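Local structure of prephenate dehydrogenase (Corynebacterium glutamicum ATCC 13032, 3KTD) at the interface of chains A and B. The protein probably catalyses the NAD(P)+-dependent oxidative decarboxylation of prephenate to 4-hydroxyphenylpyruvate, a step of tyrosine biosynthesis. Residues are numbered along the deposited sequence; one frame, centred on the assembly and turned at random. Chains: chain A/B, Prephenate dehydrogenase.

Contact 1: the interface of chains A and B. Residues chain A 291, 295-296; chain B 220, 224, 228.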
loop_
_atom_site.group_PDB
_atom_site.type_symbol
_atom_site.label_atom_id
_atom_site.label_comp_id
_atom_site.label_asym_id
_atom_site.label_seq_id
_atom_site.Cartn_x
_atom_site.Cartn_y
_atom_site.Cartn_z
ATOM N N TYR A 291 13.125 -3.617 5.009
ATOM C CA TYR A 291 12.883 -2.525 4.066
ATOM C C TYR A 291 12.869 -1.162 4.783
ATOM O O TYR A 291 13.604 -0.240 4.395
ATOM C CB TYR A 291 11.582 -2.724 3.292
ATOM C CG TYR A 291 11.175 -1.478 2.538
ATOM C CD1 TYR A 291 11.873 -1.071 1.401
ATOM C CD2 TYR A 291 10.124 -0.680 2.983
ATOM C CE1 TYR A 291 11.521 0.079 0.723
ATOM C CE2 TYR A 291 9.762 0.472 2.302
ATOM C CZ TYR A 291 10.465 0.848 1.181
ATOM O OH TYR A 291 10.112 1.996 0.509
ATOM N N SER A 295 15.384 2.799 4.861
ATOM C CA SER A 295 14.607 3.948 4.369
ATOM C C SER A 295 14.207 4.770 5.631
ATOM O O SER A 295 15.082 5.137 6.439
ATOM C CB SER A 295 13.372 3.486 3.583
ATOM O OG SER A 295 13.716 2.638 2.518
ATOM N N GLY A 296 12.908 5.055 5.789
ATOM C CA GLY A 296 12.354 5.696 6.988
ATOM C C GLY A 296 11.204 4.861 7.548
ATOM O O GLY A 296 10.641 4.019 6.839
ATOM N N LEU B 220 15.470 -3.936 -2.442
ATOM C CA LEU B 220 15.008 -3.081 -1.355
ATOM C C LEU B 220 15.438 -1.623 -1.550
ATOM O O LEU B 220 14.712 -0.696 -1.204
ATOM C CB LEU B 220 15.516 -3.604 -0.008
ATOM C CG LEU B 220 15.044 -5.008 0.374
ATOM C CD1 LEU B 220 15.604 -5.417 1.713
ATOM C CD2 LEU B 220 13.533 -5.093 0.381
ATOM N N ALA B 224 10.208 1.886 -4.249
ATOM C CA ALA B 224 9.715 3.267 -4.142
ATOM C C ALA B 224 8.300 3.344 -3.513
ATOM O O ALA B 224 7.883 2.447 -2.771
ATOM C CB ALA B 224 9.755 3.945 -5.520
ATOM N N ARG B 228 6.257 0.814 -0.745
ATOM C CA ARG B 228 6.079 1.356 0.586
ATOM C C ARG B 228 4.619 1.285 1.026
ATOM O O ARG B 228 4.326 0.750 2.091
ATOM C CB ARG B 228 6.614 2.776 0.624
ATOM C CG ARG B 228 6.094 3.645 1.740
ATOM C CD ARG B 228 7.147 4.661 2.126
ATOM N NE ARG B 228 8.164 3.990 2.928
ATOM C CZ ARG B 228 9.277 4.549 3.384
ATOM N NH1 ARG B 228 9.567 5.823 3.113
ATOM N NH2 ARG B 228 10.113 3.815 4.113
#
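The phenol of A:Tyr291 points its hydroxyl at one face of the B:Arg228 guanidinium, lying about 3.5 Å above that plane and nearer its rim than its centre. Ring and guanidinium are turned 71° apart, so this is an end-on approach of phenol to guanidinium and no stack. The backbone N of A:Gly296 sits at the guanidinium edge, in its plane, while the edge of the tyrosine ring faces the carbonyl of B:Leu220, with CE1 of A:Tyr291 3.8 Å from that O of B:Leu220, in the ring plane. The contact lies in the mainly helical region through which members of the prephenate/arogenate dehydrogenase family typically dimerise, with A:Ser295 and A:Gly296 in the loop after helix 278-293.

The two long side chains run roughly perpendicular to each other. OH of A:Tyr291 lies 3.7 Å from NE of B:Arg228 and 3.6 Å from its CB, so it touches the arginine at both its root and its head. B:Arg228 has CG anti to the backbone N (chi1 159°), and a bend at chi3 (-77°) carries the guanidinium on toward that loop of chain A. There NH2 of B:Arg228 comes to 2.8 Å from O of A:Gly296, yet its N-H groups point away from that oxygen, and no hydrogen bond forms in the model. The same NH2 of B:Arg228 lies 3.3 Å from CB of A:Ser295. Within chain A, OG of A:Ser295 makes at most a weak hydrogen bond to O of A:Tyr291.

Contact 2: the interface of chains A and B. Residues chain A 227-228, 231-232, 235; chain B 288, 291.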
loop_
_atom_site.group_PDB
_atom_site.type_symbol
_atom_site.label_atom_id
_atom_site.label_comp_id
_atom_site.label_asym_id
_atom_site.label_seq_id
_atom_site.Cartn_x
_atom_site.Cartn_y
_atom_site.Cartn_z
ATOM N N TYR A 227 -6.621 -1.131 2.702
ATOM C CA TYR A 227 -7.120 -1.350 1.342
ATOM C C TYR A 227 -6.866 -0.168 0.430
ATOM O O TYR A 227 -6.467 -0.343 -0.714
ATOM C CB TYR A 227 -8.611 -1.625 1.373
ATOM C CG TYR A 227 -9.176 -2.094 0.067
ATOM C CD1 TYR A 227 -9.032 -3.409 -0.336
ATOM C CD2 TYR A 227 -9.891 -1.226 -0.753
ATOM C CE1 TYR A 227 -9.578 -3.851 -1.526
ATOM C CE2 TYR A 227 -10.435 -1.650 -1.950
ATOM C CZ TYR A 227 -10.280 -2.965 -2.333
ATOM O OH TYR A 227 -10.827 -3.396 -3.525
ATOM N N ARG A 228 -7.145 1.030 0.930
ATOM C CA ARG A 228 -6.847 2.254 0.200
ATOM C C ARG A 228 -5.408 2.237 -0.276
ATOM O O ARG A 228 -5.139 2.459 -1.455
ATOM C CB ARG A 228 -7.061 3.491 1.076
ATOM C CG ARG A 228 -8.479 4.053 1.075
ATOM C CD ARG A 228 -8.532 5.393 1.811
ATOM N NE ARG A 228 -9.762 6.123 1.514
ATOM N N THR A 231 -4.410 -0.705 -2.846
ATOM C CA THR A 231 -5.014 -0.616 -4.184
ATOM C C THR A 231 -4.775 0.738 -4.880
ATOM O O THR A 231 -5.303 0.970 -5.970
ATOM C CB THR A 231 -6.531 -0.906 -4.151
ATOM O OG1 THR A 231 -7.186 0.009 -3.267
ATOM C CG2 THR A 231 -6.792 -2.326 -3.688
ATOM N N ARG A 232 -3.959 1.607 -4.277
ATOM C CA ARG A 232 -3.738 2.963 -4.806
ATOM C C ARG A 232 -3.156 2.969 -6.205
ATOM O O ARG A 232 -3.679 3.646 -7.084
ATOM C CB ARG A 232 -2.834 3.783 -3.886
ATOM C CG ARG A 232 -2.654 5.247 -4.350
ATOM C CD ARG A 232 -1.742 6.097 -3.433
ATOM N NE ARG A 232 -1.808 5.716 -2.015
ATOM C CZ ARG A 232 -2.875 5.855 -1.220
ATOM N NH1 ARG A 232 -4.027 6.353 -1.679
ATOM N NH2 ARG A 232 -2.796 5.462 0.048
ATOM N N GLY A 235 -4.897 2.703 -9.536
ATOM C CA GLY A 235 -5.421 3.921 -10.116
ATOM C C GLY A 235 -4.564 4.405 -11.268
ATOM O O GLY A 235 -5.054 5.148 -12.112
ATOM N N ARG B 288 -10.738 0.208 -9.181
ATOM C CA ARG B 288 -10.247 1.331 -8.376
ATOM C C ARG B 288 -11.084 2.605 -8.587
ATOM O O ARG B 288 -11.423 3.285 -7.609
ATOM C CB ARG B 288 -8.759 1.596 -8.664
ATOM C CG ARG B 288 -8.147 2.790 -7.918
ATOM C CD ARG B 288 -8.216 2.640 -6.408
ATOM N NE ARG B 288 -7.572 3.759 -5.725
ATOM C CZ ARG B 288 -7.267 3.789 -4.429
ATOM N NH1 ARG B 288 -7.522 2.751 -3.642
ATOM N NH2 ARG B 288 -6.676 4.860 -3.915
ATOM N N TYR B 291 -14.176 2.309 -6.588
ATOM C CA TYR B 291 -13.920 2.452 -5.152
ATOM C C TYR B 291 -13.825 3.919 -4.715
ATOM O O TYR B 291 -14.487 4.323 -3.756
ATOM C CB TYR B 291 -12.668 1.693 -4.704
ATOM C CG TYR B 291 -12.349 1.964 -3.255
ATOM C CD1 TYR B 291 -13.207 1.542 -2.246
ATOM C CD2 TYR B 291 -11.213 2.673 -2.893
ATOM C CE1 TYR B 291 -12.930 1.808 -0.902
ATOM C CE2 TYR B 291 -10.923 2.941 -1.554
ATOM C CZ TYR B 291 -11.786 2.507 -0.565
ATOM O OH TYR B 291 -11.498 2.774 0.756
#
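B:Arg288 reaches across to the end of helix 225-230 of chain A, and its NH1 gives a hydrogen bond of 2.8 Å to OG1 of A:Thr231. This is the helical dimerization region typical of prephenate dehydrogenases, with B:Arg288 and B:Tyr291 on one face of helix 278-292. The bond is bent, 116° at the hydrogen, and the threonine oxygen is tilted out of the guanidinium plane. NH1 of B:Arg288 makes a second, weak hydrogen bond, 3.2 Å long, to the backbone O of A:Arg228. In B:Arg288, CG anti to the backbone N (chi1 178°) sets CG against A:Gly235, whose CA is 3.7 Å from CG of B:Arg288, and the bend at chi2 (60°) turns CD and the guanidinium toward A:Thr231 and A:Arg232. One guanidinium face is capped over its centre by CA of A:Arg232, 3.6 Å from CZ of B:Arg288.

A:Thr231 is held in turn from within its own chain: OG1 of A:Thr231 donates to O of A:Tyr227 at 2.7 Å, leaving the hydroxyl to accept from the arginine.

B:Tyr291 presents a face to the ring edge of A:Tyr227, with CE2 of that ring over its centre. This edge-to-face pair has centroids 5.4 Å apart. At the edge of the B:Tyr291 ring, in its plane, lies CG of A:Arg228, 3.8 Å from CE2 of B:Tyr291. The arginine side chain, not modelled to its tip, lies athwart the tyrosine.

Contact 3: the interface of chains A and B. Residues chain A 258-259, 262, 280, 283-284, 287; chain B 207, 210-211, 214.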
loop_
_atom_site.group_PDB
_atom_site.type_symbol
_atom_site.label_atom_id
_atom_site.label_comp_id
_atom_site.label_asym_id
_atom_site.label_seq_id
_atom_site.Cartn_x
_atom_site.Cartn_y
_atom_site.Cartn_z
ATOM N N GLU A 258 7.228 -16.585 -7.484
ATOM C CA GLU A 258 7.593 -16.600 -6.079
ATOM C C GLU A 258 6.357 -16.221 -5.264
ATOM O O GLU A 258 6.078 -16.826 -4.235
ATOM C CB GLU A 258 8.751 -15.644 -5.780
ATOM C CG GLU A 258 10.106 -16.114 -6.278
ATOM C CD GLU A 258 11.272 -15.376 -5.620
ATOM O OE1 GLU A 258 11.078 -14.717 -4.563
ATOM O OE2 GLU A 258 12.398 -15.466 -6.159
ATOM N N ALA A 259 5.621 -15.221 -5.742
ATOM C CA ALA A 259 4.402 -14.784 -5.086
ATOM C C ALA A 259 3.378 -15.933 -5.007
ATOM O O ALA A 259 2.788 -16.159 -3.961
ATOM C CB ALA A 259 3.821 -13.602 -5.812
ATOM N N ILE A 262 4.469 -18.656 -2.460
ATOM C CA ILE A 262 4.249 -18.194 -1.089
ATOM C C ILE A 262 2.759 -18.238 -0.753
ATOM O O ILE A 262 2.371 -18.733 0.302
ATOM C CB ILE A 262 4.817 -16.773 -0.875
ATOM C CG1 ILE A 262 6.347 -16.789 -0.978
ATOM C CG2 ILE A 262 4.432 -16.222 0.489
ATOM C CD1 ILE A 262 6.982 -15.410 -1.014
ATOM N N LEU A 280 4.316 -17.219 6.794
ATOM C CA LEU A 280 4.001 -16.025 6.014
ATOM C C LEU A 280 4.093 -14.756 6.867
ATOM O O LEU A 280 4.633 -13.740 6.421
ATOM C CB LEU A 280 2.597 -16.129 5.423
ATOM C CG LEU A 280 2.173 -14.952 4.555
ATOM C CD1 LEU A 280 2.948 -14.965 3.255
ATOM C CD2 LEU A 280 0.681 -14.994 4.305
ATOM N N ASN A 283 7.853 -14.133 8.386
ATOM C CA ASN A 283 8.676 -13.752 7.216
ATOM C C ASN A 283 8.326 -12.389 6.624
ATOM O O ASN A 283 9.208 -11.605 6.265
ATOM C CB ASN A 283 8.542 -14.765 6.073
ATOM C CG ASN A 283 9.308 -16.039 6.313
ATOM O OD1 ASN A 283 9.792 -16.302 7.415
ATOM N ND2 ASN A 283 9.426 -16.844 5.271
ATOM N N GLY A 284 7.030 -12.138 6.479
ATOM C CA GLY A 284 6.550 -10.868 5.954
ATOM C C GLY A 284 6.980 -9.713 6.832
ATOM O O GLY A 284 7.553 -8.736 6.352
ATOM N N SER A 287 10.763 -9.091 6.716
ATOM C CA SER A 287 11.131 -8.499 5.438
ATOM C C SER A 287 10.767 -7.027 5.389
ATOM O O SER A 287 11.559 -6.196 4.953
ATOM C CB SER A 287 10.432 -9.245 4.301
ATOM O OG SER A 287 10.978 -10.536 4.135
ATOM N N THR B 207 3.262 -11.181 1.469
ATOM C CA THR B 207 3.843 -11.803 0.277
ATOM C C THR B 207 4.751 -10.848 -0.492
ATOM O O THR B 207 5.865 -11.210 -0.840
ATOM C CB THR B 207 2.761 -12.310 -0.690
ATOM O OG1 THR B 207 1.916 -13.237 -0.014
ATOM C CG2 THR B 207 3.383 -13.003 -1.886
ATOM N N ILE B 210 8.124 -10.154 1.191
ATOM C CA ILE B 210 9.058 -11.268 1.093
ATOM C C ILE B 210 9.665 -11.344 -0.295
ATOM O O ILE B 210 10.888 -11.500 -0.440
ATOM C CB ILE B 210 8.374 -12.614 1.386
ATOM C CG1 ILE B 210 7.919 -12.689 2.843
ATOM C CG2 ILE B 210 9.315 -13.786 1.118
ATOM C CD1 ILE B 210 7.021 -13.896 3.130
ATOM N N VAL B 211 8.825 -11.251 -1.324
ATOM C CA VAL B 211 9.343 -11.306 -2.683
ATOM C C VAL B 211 10.394 -10.218 -2.878
ATOM O O VAL B 211 11.471 -10.482 -3.401
ATOM C CB VAL B 211 8.261 -11.158 -3.737
ATOM C CG1 VAL B 211 8.910 -10.993 -5.130
ATOM C CG2 VAL B 211 7.327 -12.357 -3.707
ATOM N N ASN B 214 13.528 -11.104 -1.061
ATOM C CA ASN B 214 14.247 -12.182 -1.732
ATOM C C ASN B 214 15.153 -11.619 -2.823
ATOM O O ASN B 214 16.160 -12.220 -3.160
ATOM C CB ASN B 214 13.279 -13.227 -2.317
ATOM C CG ASN B 214 12.577 -14.084 -1.239
ATOM O OD1 ASN B 214 12.995 -14.134 -0.081
ATOM N ND2 ASN B 214 11.513 -14.779 -1.642
#
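B:Ile210 wedges between two helices of chain A, its two branches going to different partners. CG2 meets the tip of A:Ile262, whose CD1 is 3.6 Å from CG2 of B:Ile210, while CD1 of B:Ile210 runs the other way to CB of A:Asn283, 3.4 Å off. The split follows from the first torsion (chi1 -66°), in which CG2 is anti to the backbone N and CG1 anti to the carbonyl carbon. Behind CD1 the chain A helix is bare at A:Gly284, and its N lies 3.8 Å from CD1 of B:Ile210. At the root of the side chain, OG of A:Ser287 lies 3.7 Å from CA of B:Ile210; this hydroxyl is turned to its own helix and bonds to O of A:Asn283.

Further out, the side chains of A:Ile262 and B:Thr207 run antiparallel alongside one another. The methyl CG2 of B:Thr207 sits on the backbone of A:Ala259, 3.8 Å from its CA, and CG2 of B:Val211 touches the same alanine.

A polar bond closes the rim. ND2 of B:Asn214 donates to the carboxylate OE1 of A:Glu258 at 3.0 Å, nearly straight (165° at the hydrogen). The oxygen lies close to the amide plane, but the donor arrives from above the carboxylate plane, 36° out of it.

B:Thr207 to B:Asn214 form the last turns of the long helix 187-214, laid across helices 249-270 and 278-293 of the other subunit.

Contact 4: the interface of chains A and B. Residues chain A 203, 206-207, 241, 245, 252, 256; chain B 263, 270, 277, 280.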
loop_
_atom_site.group_PDB
_atom_site.type_symbol
_atom_site.label_atom_id
_atom_site.label_comp_id
_atom_site.label_asym_id
_atom_site.label_seq_id
_atom_site.Cartn_x
_atom_site.Cartn_y
_atom_site.Cartn_z
ATOM N N ILE A 203 0.789 -5.510 -10.135
ATOM C CA ILE A 203 -0.054 -6.662 -10.435
ATOM C C ILE A 203 -0.934 -7.019 -9.229
ATOM O O ILE A 203 -2.130 -7.241 -9.380
ATOM C CB ILE A 203 0.766 -7.900 -10.802
ATOM C CG1 ILE A 203 1.504 -7.708 -12.126
ATOM C CG2 ILE A 203 -0.143 -9.106 -10.933
ATOM C CD1 ILE A 203 0.610 -7.753 -13.341
ATOM N N GLU A 206 -3.809 -4.470 -8.705
ATOM C CA GLU A 206 -4.963 -4.684 -9.584
ATOM C C GLU A 206 -5.812 -5.843 -9.030
ATOM O O GLU A 206 -7.038 -5.740 -8.917
ATOM C CB GLU A 206 -4.541 -5.037 -11.022
ATOM C CG GLU A 206 -3.544 -4.090 -11.745
ATOM C CD GLU A 206 -4.092 -2.710 -12.099
ATOM O OE1 GLU A 206 -5.117 -2.265 -11.530
ATOM O OE2 GLU A 206 -3.457 -2.054 -12.950
ATOM N N THR A 207 -5.131 -6.938 -8.690
ATOM C CA THR A 207 -5.775 -8.150 -8.219
ATOM C C THR A 207 -6.646 -7.883 -7.003
ATOM O O THR A 207 -7.773 -8.364 -6.928
ATOM C CB THR A 207 -4.737 -9.220 -7.840
ATOM O OG1 THR A 207 -3.807 -9.395 -8.916
ATOM C CG2 THR A 207 -5.428 -10.543 -7.540
ATOM N N VAL A 241 0.636 0.530 -16.870
ATOM C CA VAL A 241 0.766 -0.722 -16.113
ATOM C C VAL A 241 1.100 -1.870 -17.059
ATOM O O VAL A 241 1.915 -2.734 -16.733
ATOM C CB VAL A 241 -0.516 -1.070 -15.320
ATOM C CG1 VAL A 241 -0.327 -2.359 -14.539
ATOM C CG2 VAL A 241 -0.888 0.056 -14.374
ATOM N N CYS A 245 4.841 -3.977 -17.236
ATOM C CA CYS A 245 4.795 -5.423 -17.063
ATOM C C CYS A 245 5.110 -6.209 -18.308
ATOM O O CYS A 245 5.822 -7.210 -18.235
ATOM C CB CYS A 245 3.430 -5.834 -16.530
ATOM S SG CYS A 245 3.067 -5.012 -14.979
ATOM N N LEU A 252 9.402 -10.546 -14.487
ATOM C CA LEU A 252 8.152 -10.431 -13.718
ATOM C C LEU A 252 7.548 -11.804 -13.408
ATOM O O LEU A 252 7.088 -12.039 -12.294
ATOM C CB LEU A 252 7.111 -9.554 -14.423
ATOM C CG LEU A 252 5.780 -9.347 -13.672
ATOM C CD1 LEU A 252 5.992 -9.034 -12.187
ATOM C CD2 LEU A 252 4.933 -8.254 -14.320
ATOM N N LEU A 256 6.464 -13.182 -10.011
ATOM C CA LEU A 256 5.089 -13.603 -9.760
ATOM C C LEU A 256 5.007 -15.067 -9.298
ATOM O O LEU A 256 4.154 -15.407 -8.478
ATOM C CB LEU A 256 4.217 -13.364 -10.999
ATOM C CG LEU A 256 2.716 -13.689 -10.929
ATOM C CD1 LEU A 256 2.049 -13.057 -9.730
ATOM C CD2 LEU A 256 2.024 -13.233 -12.200
ATOM N N LEU B 263 -4.336 -13.968 -10.591
ATOM C CA LEU B 263 -2.887 -13.956 -10.697
ATOM C C LEU B 263 -2.360 -14.983 -11.713
ATOM O O LEU B 263 -1.412 -14.685 -12.454
ATOM C CB LEU B 263 -2.248 -14.130 -9.310
ATOM C CG LEU B 263 -2.406 -12.930 -8.355
ATOM C CD1 LEU B 263 -1.960 -13.272 -6.940
ATOM C CD2 LEU B 263 -1.637 -11.717 -8.866
ATOM N N LEU B 270 1.369 -13.024 -19.308
ATOM C CA LEU B 270 2.765 -12.580 -19.438
ATOM C C LEU B 270 3.687 -13.618 -20.081
ATOM O O LEU B 270 4.826 -13.298 -20.438
ATOM C CB LEU B 270 3.317 -12.184 -18.068
ATOM C CG LEU B 270 2.611 -11.007 -17.391
ATOM C CD1 LEU B 270 2.866 -11.016 -15.885
ATOM C CD2 LEU B 270 3.053 -9.700 -18.024
ATOM N N ILE B 277 -1.483 -8.275 -20.557
ATOM C CA ILE B 277 -2.316 -8.212 -19.346
ATOM C C ILE B 277 -3.380 -7.116 -19.480
ATOM O O ILE B 277 -3.639 -6.355 -18.547
ATOM C CB ILE B 277 -1.496 -8.020 -18.035
ATOM C CG1 ILE B 277 -0.670 -6.728 -18.060
ATOM C CG2 ILE B 277 -0.584 -9.219 -17.798
ATOM C CD1 ILE B 277 -0.227 -6.267 -16.685
ATOM N N LEU B 280 -6.402 -7.744 -16.824
ATOM C CA LEU B 280 -6.067 -7.387 -15.450
ATOM C C LEU B 280 -6.023 -5.882 -15.237
ATOM O O LEU B 280 -6.688 -5.356 -14.340
ATOM C CB LEU B 280 -4.720 -7.990 -15.052
ATOM C CG LEU B 280 -4.363 -7.821 -13.572
ATOM C CD1 LEU B 280 -5.451 -8.437 -12.715
ATOM C CD2 LEU B 280 -3.006 -8.430 -13.255
#
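A:Ile203 fits among B:Leu263, B:Leu280 and B:Ile277. Its CG2 meets CD2 of B:Leu263 at about 3.7 Å, and its CD1 is 3.7 Å from CD2 of B:Leu280 and 3.8 Å from CD1 of B:Ile277. B:Leu280 crosses it at about a right angle and leans its CG on CB of A:Glu206, 3.8 Å away, so the aliphatic root of the glutamate does the touching. B:Leu263 lies across A:Thr207 and also reaches CD1 of A:Leu256.

Toward the other end, CD1 of B:Ile277 presses on CB of A:Cys245 at 3.7 Å. Its CG1 stands between the backbone N and the carbonyl carbon (chi1 59°), an orientation that sends the chain tip into chain A. B:Leu270 sends CD1 to CD2 of A:Leu252 at 3.8 Å and CD2 to the carbonyl O of A:Cys245.

The hydroxyl of A:Thr207 and the thiol of A:Cys245 are turned to their own chain: OG1 donates to O of A:Ile203, and SG makes a weak hydrogen bond to O of A:Val241. Helices 187-214, 238-247 and 249-270 of chain A here pack on helices 249-271 and 278-292 of chain B, with B:Ile277 in the loop between those two. This apolar part of the family's helical dimer interface probably helps hold the subunits together.

The four contacts belong to one two-fold interface, with C-alpha centres 15 to 22 Å apart. Contact 1 and contact 2, about 20 Å apart, draw on corresponding parts of opposite chains: Tyr291 meets Arg228 in both, but the arginine takes a different first torsion in each. Contact 3 and contact 4, about 17 Å apart, share Thr207 and Leu280, with the chains exchanged. Helix 278-293 (278-292 in chain B) serves every contact, and helices 187-214 and 249-270 (249-271 in chain B) serve contacts 3 and 4. Such interlocking fits the dimer expected for this family, with helices of each subunit packed against those of its partner at several points.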